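Side-chain contacts in putative isochorismatase hydrolase (Oleispira antarctica, PDB 3LQY), which probably hydrolyses a small-molecule substrate of unknown identity, as a putative member of the isochorismatase-like hydrolase family: residues 37-40 with 41-44; 72-75 with 76-79; 180-183 with 184-187. All coordinates share one frame; numbering follows the deposited sequence.

Contact 1: residues 37-40 with 41-44; sequences AEQG and AKLL
Q39 and K42, three residues apart on helix 33-49, run side by side with their side chains pointing the same way, and K42 NZ donates a hydrogen bond of 2.8 Å to Q39 OE1. Two bends bring the groups together. The glutamine chain turns at chi2 (-47°), and the lysine chain turns at chi3 (-76°), which carries its ammonium back over the preceding turn. The C=O...N angle at OE1 is 112°, and NZ stands only slightly off the plane of the amide group. The other end of the same amide lies alongside the lysine methylenes, with Q39 NE2 3.5 Å from K42 CD. NE2 and NZ, 3.4 Å apart, are both donors, so the oxygen is what holds the ammonium. E38 adds charge but no direct bond, its OE2 remaining 4.5 Å from K42 NZ.

Beneath these side chains the backbone makes regular i to i+4 bonds, among them L43 N to Q39 O at 3.1 Å and L44 N to G40 O at 2.7 Å. A41 rests its CB 3.3 Å from A37 O. The polar pair lies where the helix meets helix 183-187: Q39 touches A183, and K42 touches D184 and I187. On the buried side L43 and L44 reach L10 and L12 of strand 8-13.

Chemically, a neutral amide oxygen solvates the ammonium while E38 remains at a longer range, an arrangement likely to favour the charged lysine and to limit rotation of the glutamine amide.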
ATOM      1  N   ALA A  37       2.379   9.446   1.546  1.00 53.83           N
ATOM      2  CA  ALA A  37       3.539   8.921   2.233  1.00 54.84           C
ATOM      3  C   ALA A  37       3.746   9.599   3.582  1.00 57.87           C
ATOM      4  O   ALA A  37       4.112   8.952   4.569  1.00 59.13           O
ATOM      5  CB  ALA A  37       4.761   9.098   1.335  1.00 52.83           C
ATOM      6  N   GLU A  38       3.460  10.886   3.661  1.00 60.33           N
ATOM      7  CA  GLU A  38       3.551  11.574   4.946  1.00 65.90           C
ATOM      8  C   GLU A  38       2.648  10.920   6.000  1.00 65.98           C
ATOM      9  O   GLU A  38       3.048  10.735   7.169  1.00 67.51           O
ATOM     10  CB  GLU A  38       3.191  13.042   4.776  1.00 68.90           C
ATOM     11  CG  GLU A  38       3.590  13.890   5.926  1.00 79.47           C
ATOM     12  CD  GLU A  38       2.845  15.225   5.959  1.00 88.06           C
ATOM     13  OE1 GLU A  38       2.000  15.446   5.049  1.00 89.08           O
ATOM     14  OE2 GLU A  38       3.107  16.029   6.901  1.00 93.04           O
ATOM     15  N   GLN A  39       1.425  10.588   5.584  1.00 64.48           N
ATOM     16  CA  GLN A  39       0.473   9.874   6.449  1.00 64.84           C
ATOM     17  C   GLN A  39       0.904   8.426   6.718  1.00 63.28           C
ATOM     18  O   GLN A  39       0.808   7.954   7.832  1.00 65.61           O
ATOM     19  CB  GLN A  39      -0.949   9.940   5.865  1.00 64.01           C
ATOM     20  CG  GLN A  39      -1.489  11.378   5.754  1.00 65.96           C
ATOM     21  CD  GLN A  39      -1.267  12.147   7.023  1.00 69.97           C
ATOM     22  OE1 GLN A  39      -0.488  13.117   7.049  1.00 78.62           O
ATOM     23  NE2 GLN A  39      -1.841  11.663   8.118  1.00 70.74           N
ATOM     24  N   GLY A  40       1.392   7.724   5.705  1.00 60.39           N
ATOM     25  CA  GLY A  40       1.896   6.362   5.890  1.00 59.14           C
ATOM     26  C   GLY A  40       3.019   6.282   6.901  1.00 62.70           C
ATOM     27  O   GLY A  40       3.049   5.340   7.688  1.00 65.04           O
ATOM     28  N   ALA A  41       3.931   7.259   6.829  1.00 62.27           N
ATOM     29  CA  ALA A  41       5.089   7.442   7.774  1.00 66.20           C
ATOM     30  C   ALA A  41       4.613   7.660   9.207  1.00 70.85           C
ATOM     31  O   ALA A  41       5.165   7.113  10.163  1.00 73.09           O
ATOM     32  CB  ALA A  41       5.923   8.641   7.338  1.00 65.91           C
ATOM     33  N   LYS A  42       3.570   8.474   9.346  1.00 72.65           N
ATOM     34  CA  LYS A  42       2.870   8.649  10.641  1.00 77.08           C
ATOM     35  C   LYS A  42       2.429   7.269  11.190  1.00 76.64           C
ATOM     36  O   LYS A  42       2.673   6.925  12.336  1.00 79.61           O
ATOM     37  CB  LYS A  42       1.660   9.554  10.393  1.00 77.79           C
ATOM     38  CG  LYS A  42       1.250  10.514  11.470  1.00 86.45           C
ATOM     39  CD  LYS A  42       0.299  11.598  10.896  1.00 89.34           C
ATOM     40  CE  LYS A  42       1.107  12.655  10.080  1.00 90.63           C
ATOM     41  NZ  LYS A  42       0.263  13.823   9.676  1.00 94.24           N
ATOM     42  N   LEU A  43       1.756   6.472  10.360  1.00 72.84           N
ATOM     43  CA  LEU A  43       1.326   5.111  10.753  1.00 73.12           C
ATOM     44  C   LEU A  43       2.506   4.191  11.016  1.00 74.41           C
ATOM     45  O   LEU A  43       2.565   3.459  12.014  1.00 78.51           O
ATOM     46  CB  LEU A  43       0.415   4.485   9.660  1.00 69.04           C
ATOM     47  CG  LEU A  43      -1.036   4.914   9.782  1.00 71.09           C
ATOM     48  CD1 LEU A  43      -1.821   4.864   8.449  1.00 69.61           C
ATOM     49  CD2 LEU A  43      -1.717   4.023  10.821  1.00 76.12           C
ATOM     50  N   LEU A  44       3.494   4.284  10.147  1.00 72.57           N
ATOM     51  CA  LEU A  44       4.716   3.499  10.285  1.00 74.45           C
ATOM     52  C   LEU A  44       5.353   3.681  11.665  1.00 79.56           C
ATOM     53  O   LEU A  44       5.843   2.723  12.295  1.00 82.92           O
ATOM     54  CB  LEU A  44       5.734   3.976   9.258  1.00 72.84           C
ATOM     55  CG  LEU A  44       6.492   2.891   8.493  1.00 73.43           C
ATOM     56  CD1 LEU A  44       7.634   3.530   7.881  1.00 67.54           C
ATOM     57  CD2 LEU A  44       6.926   1.692   9.310  1.00 75.77           C
TER

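Contact 2: residues 72-75 with 76-79; sequences GSDG and AKIH
S73 and A76 form the tighter side of this contact, D74 and K77 the outer one. A76 is buried, and its backbone N donates to S73 O at 3.3 Å and, weakly, to S73 OG at 3.4 Å. The hydroxyl's stronger partner is L70 O, so the bond to A76 N is secondary. S73 OG also stands 3.7 Å from A76 CB. One residue on, K77 N donates to D74 O at 3.1 Å. These two i to i+3 backbone bonds define two overlapping beta turns. N17 ND2 also reaches D74 O, while A76 O accepts from Q16 NE2 and R58 NH1, which ties the turns to neighbouring loops and to strand 54-59.

On the exposed side the main polar link is an ionic pair. K77 NZ lies 2.7 Å from D74 OD1 in a hydrogen-bonded salt bridge, with K77 CE at 3.1 Å from the same oxygen. The lysine is fully extended beyond CG (chi2 178°), so its methylenes run back beside the aspartate, and CD lies 3.7 Å from D74 CA. The ammonium meets OD1 from above the carboxylate plane.

The chemistry thus divides the work: backbone bonds, with N17, Q16 and R58 gripping the carbonyl oxygens, hold the turns, whereas the surface salt bridge probably offsets the charges of D74 and K77 and, being open to solvent, is likely to add only modest stability.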
ATOM      1  N   GLY A  72      15.837  -3.636 -10.475  1.00 71.62           N
ATOM      2  CA  GLY A  72      17.129  -3.182  -9.982  1.00 73.84           C
ATOM      3  C   GLY A  72      17.380  -1.671  -9.999  1.00 71.20           C
ATOM      4  O   GLY A  72      18.460  -1.214  -9.578  1.00 71.11           O
ATOM      5  N   SER A  73      16.398  -0.903 -10.479  1.00 66.40           N
ATOM      6  CA  SER A  73      16.554   0.549 -10.632  1.00 64.17           C
ATOM      7  C   SER A  73      16.304   1.282  -9.323  1.00 62.07           C
ATOM      8  O   SER A  73      15.599   0.765  -8.441  1.00 61.16           O
ATOM      9  CB  SER A  73      15.592   1.079 -11.684  1.00 61.79           C
ATOM     10  OG  SER A  73      14.246   0.882 -11.276  1.00 57.71           O
ATOM     11  N   ASP A  74      16.857   2.495  -9.205  1.00 60.84           N
ATOM     12  CA  ASP A  74      16.556   3.341  -8.046  1.00 59.68           C
ATOM     13  C   ASP A  74      15.048   3.723  -8.048  1.00 55.72           C
ATOM     14  O   ASP A  74      14.462   3.973  -6.987  1.00 54.52           O
ATOM     15  CB  ASP A  74      17.427   4.606  -7.999  1.00 60.60           C
ATOM     16  CG  ASP A  74      18.912   4.298  -7.915  1.00 67.31           C
ATOM     17  OD1 ASP A  74      19.297   3.148  -7.577  1.00 72.07           O
ATOM     18  OD2 ASP A  74      19.709   5.232  -8.163  1.00 71.84           O
ATOM     19  N   GLY A  75      14.423   3.744  -9.236  1.00 53.14           N
ATOM     20  CA  GLY A  75      13.037   4.196  -9.347  1.00 50.47           C
ATOM     21  C   GLY A  75      12.084   3.199  -8.687  1.00 48.80           C
ATOM     22  O   GLY A  75      10.965   3.560  -8.249  1.00 47.10           O
ATOM     23  N   ALA A  76      12.549   1.951  -8.579  1.00 50.97           N
ATOM     24  CA  ALA A  76      11.785   0.845  -7.954  1.00 52.57           C
ATOM     25  C   ALA A  76      12.094   0.657  -6.482  1.00 53.31           C
ATOM     26  O   ALA A  76      11.547  -0.233  -5.850  1.00 54.50           O
ATOM     27  CB  ALA A  76      12.057  -0.466  -8.682  1.00 55.60           C
ATOM     28  N   LYS A  77      12.960   1.486  -5.932  1.00 54.50           N
ATOM     29  CA  LYS A  77      13.295   1.431  -4.506  1.00 56.50           C
ATOM     30  C   LYS A  77      12.197   2.110  -3.703  1.00 54.21           C
ATOM     31  O   LYS A  77      11.605   3.063  -4.177  1.00 51.12           O
ATOM     32  CB  LYS A  77      14.644   2.126  -4.241  1.00 60.39           C
ATOM     33  CG  LYS A  77      15.822   1.409  -4.828  1.00 65.43           C
ATOM     34  CD  LYS A  77      17.161   2.198  -4.556  1.00 69.53           C
ATOM     35  CE  LYS A  77      18.361   1.503  -5.142  1.00 75.75           C
ATOM     36  NZ  LYS A  77      19.561   2.395  -5.029  1.00 78.47           N
ATOM     37  N   ILE A  78      11.951   1.620  -2.483  1.00 55.53           N
ATOM     38  CA  ILE A  78      11.013   2.254  -1.552  1.00 53.74           C
ATOM     39  C   ILE A  78      11.559   3.638  -1.214  1.00 54.02           C
ATOM     40  O   ILE A  78      12.782   3.817  -0.919  1.00 55.90           O
ATOM     41  CB  ILE A  78      10.903   1.476  -0.229  1.00 56.24           C
ATOM     42  CG1 ILE A  78      10.238   0.125  -0.462  1.00 59.48           C
ATOM     43  CG2 ILE A  78      10.162   2.310   0.836  1.00 57.83           C
ATOM     44  CD1 ILE A  78      10.141  -0.734   0.798  1.00 64.22           C
ATOM     45  N   HIS A  79      10.653   4.595  -1.217  1.00 51.90           N
ATOM     46  CA  HIS A  79      10.942   5.966  -0.983  1.00 53.64           C
ATOM     47  C   HIS A  79      11.441   6.107   0.460  1.00 57.76           C
ATOM     48  O   HIS A  79      10.955   5.371   1.336  1.00 58.16           O
ATOM     49  CB  HIS A  79       9.694   6.785  -1.221  1.00 52.04           C
ATOM     50  CG  HIS A  79       9.944   8.252  -1.267  1.00 51.17           C
ATOM     51  ND1 HIS A  79       9.766   9.059  -0.167  1.00 55.36           N
ATOM     52  CD2 HIS A  79      10.308   9.067  -2.280  1.00 50.87           C
ATOM     53  CE1 HIS A  79      10.052  10.305  -0.492  1.00 56.83           C
ATOM     54  NE2 HIS A  79      10.419  10.336  -1.760  1.00 52.41           N
TER

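Contact 3: residues 180-183 with 184-187; sequences VASA and DELI
This is a helix N-terminal cap at the edge of the sheet: strand 179-181 ends, S182 takes the N-cap position, and helix 183-187 begins. The evidence is that E185 folds back on the cap residue. S182 N donates to E185 OE2 at 2.9 Å, nearly straight at 178°, and enters from above the carboxylate plane. The glutamate chain is extended beyond CG, which brings its CD within 3.6 Å of S182 CB and its OE2 to 3.5 Å from A181 CB. S182 holds OG anti to its own N (chi1 171°), turning the hydroxyl toward the first turn, where a water 2.5 Å from OG accepts a hydrogen bond from D184 N. D146 of strand 140-149 adds to the cap: its OD1 accepts from A183 N, and OD2 makes a weak bond to S182 OG.

L186 N closes the first turn on S182 O at 2.8 Å, and L186 CG packs 4.1 Å from A181 CB. The leucine also covers A142 and A144 of strand 140-149. Shortening L186 to an alanine would remove the branch that spans strand and helix, and would probably open a gap beside A181, A142 and A144.

The S182 N to E185 carboxylate bond is the glutamate half of a capping box, here joining the last strand of the parallel sheet to the short C-terminal helix.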
ATOM      1  N   VAL A 180     -12.419   1.944   6.225  1.00 54.86           N
ATOM      2  CA  VAL A 180     -11.739   3.025   5.544  1.00 52.88           C
ATOM      3  C   VAL A 180     -11.841   4.229   6.463  1.00 57.20           C
ATOM      4  O   VAL A 180     -12.939   4.673   6.853  1.00 59.13           O
ATOM      5  CB  VAL A 180     -12.342   3.318   4.159  1.00 50.72           C
ATOM      6  CG1 VAL A 180     -11.654   4.497   3.482  1.00 48.17           C
ATOM      7  CG2 VAL A 180     -12.283   2.042   3.252  1.00 48.88           C
ATOM      8  N   ALA A 181     -10.684   4.723   6.868  1.00 58.89           N
ATOM      9  CA  ALA A 181     -10.594   5.741   7.880  1.00 63.77           C
ATOM     10  C   ALA A 181      -9.275   6.490   7.703  1.00 65.27           C
ATOM     11  O   ALA A 181      -8.399   6.050   6.948  1.00 63.84           O
ATOM     12  CB  ALA A 181     -10.646   5.086   9.245  1.00 66.88           C
ATOM     13  N   SER A 182      -9.142   7.613   8.407  1.00 68.64           N
ATOM     14  CA  SER A 182      -7.942   8.459   8.351  1.00 71.88           C
ATOM     15  C   SER A 182      -6.778   7.758   9.043  1.00 72.67           C
ATOM     16  O   SER A 182      -6.982   6.962   9.967  1.00 72.90           O
ATOM     17  CB  SER A 182      -8.252   9.798   9.065  1.00 75.49           C
ATOM     18  OG  SER A 182      -7.119  10.599   9.246  1.00 83.98           O
ATOM     19  N   ALA A 183      -5.556   8.016   8.558  1.00 67.36           N
ATOM     20  CA  ALA A 183      -4.348   7.676   9.325  1.00 66.63           C
ATOM     21  C   ALA A 183      -4.518   8.073  10.785  1.00 67.28           C
ATOM     22  O   ALA A 183      -4.297   7.264  11.696  1.00 66.23           O
ATOM     23  CB  ALA A 183      -3.097   8.377   8.732  1.00 65.76           C
ATOM     24  N   ASP A 184      -4.940   9.312  11.002  1.00 70.69           N
ATOM     25  CA  ASP A 184      -5.071   9.838  12.371  1.00 72.71           C
ATOM     26  C   ASP A 184      -6.123   9.090  13.171  1.00 73.71           C
ATOM     27  O   ASP A 184      -5.918   8.804  14.357  1.00 73.06           O
ATOM     28  CB  ASP A 184      -5.357  11.356  12.343  1.00 75.77           C
ATOM     29  CG  ASP A 184      -4.093  12.194  12.044  1.00 77.57           C
ATOM     30  OD1 ASP A 184      -2.974  11.708  12.318  1.00 81.92           O
ATOM     31  OD2 ASP A 184      -4.202  13.338  11.533  1.00 80.27           O
ATOM     32  N   GLU A 185      -7.242   8.748  12.511  1.00 74.79           N
ATOM     33  CA  GLU A 185      -8.295   7.980  13.156  1.00 76.42           C
ATOM     34  C   GLU A 185      -7.803   6.580  13.494  1.00 76.43           C
ATOM     35  O   GLU A 185      -8.126   6.042  14.544  1.00 76.23           O
ATOM     36  CB  GLU A 185      -9.532   7.912  12.257  1.00 78.35           C
ATOM     37  CG  GLU A 185     -10.208   9.274  12.079  1.00 80.68           C
ATOM     38  CD  GLU A 185     -11.270   9.302  11.004  1.00 85.59           C
ATOM     39  OE1 GLU A 185     -12.052  10.277  11.000  1.00 90.56           O
ATOM     40  OE2 GLU A 185     -11.350   8.364  10.172  1.00 84.41           O
ATOM     41  N   LEU A 186      -7.008   5.994  12.609  1.00 77.16           N
ATOM     42  CA  LEU A 186      -6.498   4.651  12.853  1.00 78.86           C
ATOM     43  C   LEU A 186      -5.411   4.721  13.938  1.00 79.96           C
ATOM     44  O   LEU A 186      -5.291   3.823  14.777  1.00 80.53           O
ATOM     45  CB  LEU A 186      -5.987   4.017  11.553  1.00 77.99           C
ATOM     46  CG  LEU A 186      -7.062   3.553  10.546  1.00 79.54           C
ATOM     47  CD1 LEU A 186      -6.499   3.387   9.159  1.00 77.96           C
ATOM     48  CD2 LEU A 186      -7.708   2.260  11.012  1.00 79.78           C
ATOM     49  N   ILE A 187      -4.629   5.800  13.918  1.00 81.55           N
ATOM     50  CA  ILE A 187      -3.582   5.998  14.923  1.00 84.19           C
ATOM     51  C   ILE A 187      -4.226   6.119  16.314  1.00 88.90           C
ATOM     52  O   ILE A 187      -3.823   5.410  17.263  1.00 90.53           O
ATOM     53  CB  ILE A 187      -2.711   7.243  14.582  1.00 81.03           C
ATOM     54  CG1 ILE A 187      -1.699   6.887  13.482  1.00 79.20           C
ATOM     55  CG2 ILE A 187      -1.981   7.788  15.836  1.00 82.17           C
ATOM     56  CD1 ILE A 187      -1.005   8.113  12.832  1.00 78.20           C
TER
HETATM   57  O   HOH W   1      -4.682  11.077   9.124  1.00 75.41           O

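The three contacts come in series along the chain, all within the isochorismatase domain. Contacts 1 and 3 are neighbours, their centres about 11 Å apart: helix 33-49, which follows strand 8-13, packs against helix 183-187, which follows edge strand 179-181, with K42 CG 3.6 Å from I187 CD1. Contact 2 sits in the loop between strands 54-59 and 90-93, about 19 Å from contact 1 and 28 Å from contact 3, centre to centre. Contacts 2 and 3 lie on opposite sides of the chain's centre, spanning the 3-2-1-4-5-6 parallel sheet of this alpha/beta fold. Contacts 1 and 3 thus tie the first helix to the C-terminal end, whereas contact 2 belongs to a separate loop.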